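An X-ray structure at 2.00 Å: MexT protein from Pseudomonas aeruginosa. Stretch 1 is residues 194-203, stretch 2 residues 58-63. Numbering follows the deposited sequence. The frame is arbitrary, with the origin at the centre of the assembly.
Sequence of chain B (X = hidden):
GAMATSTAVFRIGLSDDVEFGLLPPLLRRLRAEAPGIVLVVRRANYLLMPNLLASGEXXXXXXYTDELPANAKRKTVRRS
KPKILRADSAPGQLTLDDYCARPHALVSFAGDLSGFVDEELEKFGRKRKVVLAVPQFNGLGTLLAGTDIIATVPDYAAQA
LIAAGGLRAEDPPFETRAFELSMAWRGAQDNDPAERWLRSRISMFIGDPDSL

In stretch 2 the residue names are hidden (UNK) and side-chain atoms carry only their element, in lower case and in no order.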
# COMPACT_ATOMS: atom_id res chain seq x y z
N ALA B 194 -14.36 -4.24 24.97
CA ALA B 194 -14.41 -4.53 23.55
C ALA B 194 -13.04 -4.36 22.90
O ALA B 194 -12.66 -5.13 22.01
CB ALA B 194 -15.44 -3.63 22.86
N GLU B 195 -12.28 -3.36 23.35
CA GLU B 195 -10.94 -3.16 22.81
C GLU B 195 -9.95 -4.16 23.38
O GLU B 195 -9.10 -4.68 22.65
CB GLU B 195 -10.48 -1.72 23.08
CG GLU B 195 -11.28 -0.69 22.32
CD GLU B 195 -11.20 -0.87 20.81
OE1 GLU B 195 -12.20 -0.60 20.12
OE2 GLU B 195 -10.12 -1.28 20.32
N ARG B 196 -10.03 -4.45 24.68
CA ARG B 196 -9.24 -5.53 25.26
C ARG B 196 -9.49 -6.83 24.50
O ARG B 196 -8.56 -7.61 24.25
CB ARG B 196 -9.58 -5.71 26.74
CG ARG B 196 -9.27 -7.09 27.31
CD ARG B 196 -10.50 -8.00 27.38
NE ARG B 196 -10.14 -9.40 27.58
CZ ARG B 196 -10.96 -10.42 27.38
NH1 ARG B 196 -12.20 -10.21 26.97
NH2 ARG B 196 -10.54 -11.66 27.60
N TRP B 197 -10.74 -7.07 24.12
CA TRP B 197 -11.09 -8.28 23.39
C TRP B 197 -10.44 -8.31 22.01
O TRP B 197 -9.86 -9.32 21.61
CB TRP B 197 -12.61 -8.39 23.28
CG TRP B 197 -13.08 -9.54 22.46
CD1 TRP B 197 -13.20 -10.83 22.86
CD2 TRP B 197 -13.50 -9.49 21.09
NE1 TRP B 197 -13.67 -11.60 21.82
CE2 TRP B 197 -13.86 -10.80 20.73
CE3 TRP B 197 -13.60 -8.47 20.14
CZ2 TRP B 197 -14.32 -11.12 19.46
CZ3 TRP B 197 -14.06 -8.79 18.88
CH2 TRP B 197 -14.42 -10.10 18.55
N LEU B 198 -10.51 -7.19 21.28
CA LEU B 198 -9.89 -7.13 19.96
C LEU B 198 -8.38 -7.32 20.06
O LEU B 198 -7.79 -8.09 19.29
CB LEU B 198 -10.23 -5.80 19.29
CG LEU B 198 -9.48 -5.51 17.98
CD1 LEU B 198 -9.74 -6.59 16.95
CD2 LEU B 198 -9.87 -4.14 17.44
N ARG B 199 -7.74 -6.63 21.01
CA ARG B 199 -6.29 -6.74 21.15
C ARG B 199 -5.87 -8.15 21.54
O ARG B 199 -4.87 -8.67 21.03
CB ARG B 199 -5.79 -5.72 22.17
CG ARG B 199 -6.07 -4.28 21.78
CD ARG B 199 -5.22 -3.31 22.59
NE ARG B 199 -5.39 -3.50 24.03
CZ ARG B 199 -6.26 -2.83 24.78
NH1 ARG B 199 -7.05 -1.92 24.23
NH2 ARG B 199 -6.34 -3.08 26.08
N SER B 200 -6.62 -8.79 22.44
CA SER B 200 -6.31 -10.17 22.78
C SER B 200 -6.51 -11.09 21.58
O SER B 200 -5.82 -12.12 21.47
CB SER B 200 -7.17 -10.64 23.96
OG SER B 200 -8.55 -10.69 23.62
N ARG B 201 -7.41 -10.74 20.67
CA ARG B 201 -7.60 -11.54 19.46
C ARG B 201 -6.46 -11.33 18.47
O ARG B 201 -6.05 -12.27 17.79
CB ARG B 201 -8.95 -11.24 18.82
CG ARG B 201 -10.06 -12.22 19.20
CD ARG B 201 -10.21 -12.32 20.71
NE ARG B 201 -11.12 -13.38 21.12
CZ ARG B 201 -11.39 -13.68 22.39
NH1 ARG B 201 -10.81 -13.00 23.37
NH2 ARG B 201 -12.23 -14.67 22.68
N ILE B 202 -5.95 -10.10 18.36
CA ILE B 202 -4.78 -9.86 17.51
C ILE B 202 -3.57 -10.61 18.05
O ILE B 202 -2.81 -11.22 17.29
CB ILE B 202 -4.49 -8.35 17.40
CG1 ILE B 202 -5.70 -7.59 16.85
CG2 ILE B 202 -3.27 -8.13 16.50
CD1 ILE B 202 -5.71 -7.47 15.36
N SER B 203 -3.37 -10.57 19.37
CA SER B 203 -2.21 -11.22 19.97
C SER B 203 -2.25 -12.73 19.83
O SER B 203 -1.20 -13.38 19.92
CB SER B 203 -2.11 -10.84 21.45
OG SER B 203 -2.04 -9.43 21.61
N UNK B 58 -7.67 4.92 14.42
CA UNK B 58 -7.56 3.53 14.82
C UNK B 58 -7.61 3.47 16.33
O UNK B 58 -7.29 4.43 17.03
c UNK B 58 -3.72 2.77 14.58
c UNK B 58 -6.27 2.85 14.29
c UNK B 58 -5.03 3.45 14.97
c UNK B 58 -6.17 2.95 12.78
N UNK B 59 -8.02 2.31 16.85
CA UNK B 59 -7.93 2.06 18.28
C UNK B 59 -6.67 1.30 18.65
O UNK B 59 -6.20 1.42 19.79
c UNK B 59 -9.15 1.27 18.76
o UNK B 59 -9.14 -0.05 18.25
N UNK B 60 -6.10 0.54 17.72
CA UNK B 60 -4.90 -0.24 17.95
C UNK B 60 -4.19 -0.41 16.62
O UNK B 60 -4.82 -0.43 15.56
c UNK B 60 -6.14 -2.42 17.69
c UNK B 60 -5.24 -1.60 18.60
c UNK B 60 -3.97 -2.38 18.95
N UNK B 61 -2.87 -0.50 16.67
CA UNK B 61 -2.09 -0.71 15.48
C UNK B 61 -1.00 -1.74 15.72
O UNK B 61 -0.47 -1.86 16.82
N UNK B 62 -0.70 -2.49 14.66
CA UNK B 62 0.44 -3.40 14.64
C UNK B 62 1.34 -2.93 13.51
O UNK B 62 1.04 -3.12 12.33
c UNK B 62 0.01 -4.86 14.44
c UNK B 62 -1.04 -5.25 15.46
c UNK B 62 1.22 -5.78 14.54
N UNK B 63 2.46 -2.32 13.88
CA UNK B 63 3.29 -1.58 12.95
C UNK B 63 4.71 -1.52 13.49
O UNK B 63 4.94 -1.78 14.68
c UNK B 63 2.75 -0.17 12.72
o UNK B 63 3.44 0.50 11.68
O HOH W 1 -7.48 -0.71 21.79

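Position 58 carries four side-chain carbons and no other element. The chain forks at the first carbon, and one arm is two carbons long. No atom of it comes near the helix of stretch 1. A beta-branched side chain of four carbons is isoleucine, so this is I58.

Position 59 has two side-chain atoms, one carbon followed by one oxygen. The CA-to-CB bond points toward the helix. The oxygen lies 2.6 Å from OE2 of E195, a short contact that suits a hydroxyl meeting a carboxylate. One carbon bearing a hydroxyl is serine. S59 OG donates the hydrogen bond to E195 OE2. Water 1 adds to this contact. It donates to the backbone O of S59 at 3.2 Å and to OE2 of E195 at 3.1 Å, and it accepts from NH1 of R199 at 2.8 Å.

Position 60 has three carbons, one carrying the other two. The CA-to-CB bond points toward the helix. One terminal carbon is 4.1 Å from CD2 of L198, and the other is 4.0 Å from CD of R199. A first carbon with two methyls is valine. V60 sets CG1 against L198 and CG2 against the aliphatic part of R199. It has more area covered by the helix than any other residue of stretch 2.

Position 61 has no side-chain atoms and makes no contact with stretch 1. It is glycine, G61. A CB in ideal geometry here would sit 3.1 Å from CD1 of I58, so the crowding would come from within the stretch.

Position 62 again shows three carbons, the first carrying two. One terminal carbon lies 3.8 Å from CG2 of I202. The side chain is that of valine, V62, and the touching atom is CG2.

Position 63 has one carbon and then one oxygen, which is serine. S63 sits where the chain turns a corner, and its side chain is out of reach of the helix.

The helix and the strand run nearly parallel, with 11° between their directions and a closest approach of 10.1 Å between their axes. E195, R199 and I202 succeed one another at steps of four and three residues, so they return to one side of the helix and meet 59, 60 and 62 in order. Polar contacts with a bridging water lie at the E195 end. Apolar packing continues to I202. The contact is modest, burying 255 Å² over both sides, and the residues that touch are at least 136 apart in sequence.

Stretch 2, residues 58-63: ISVGVS
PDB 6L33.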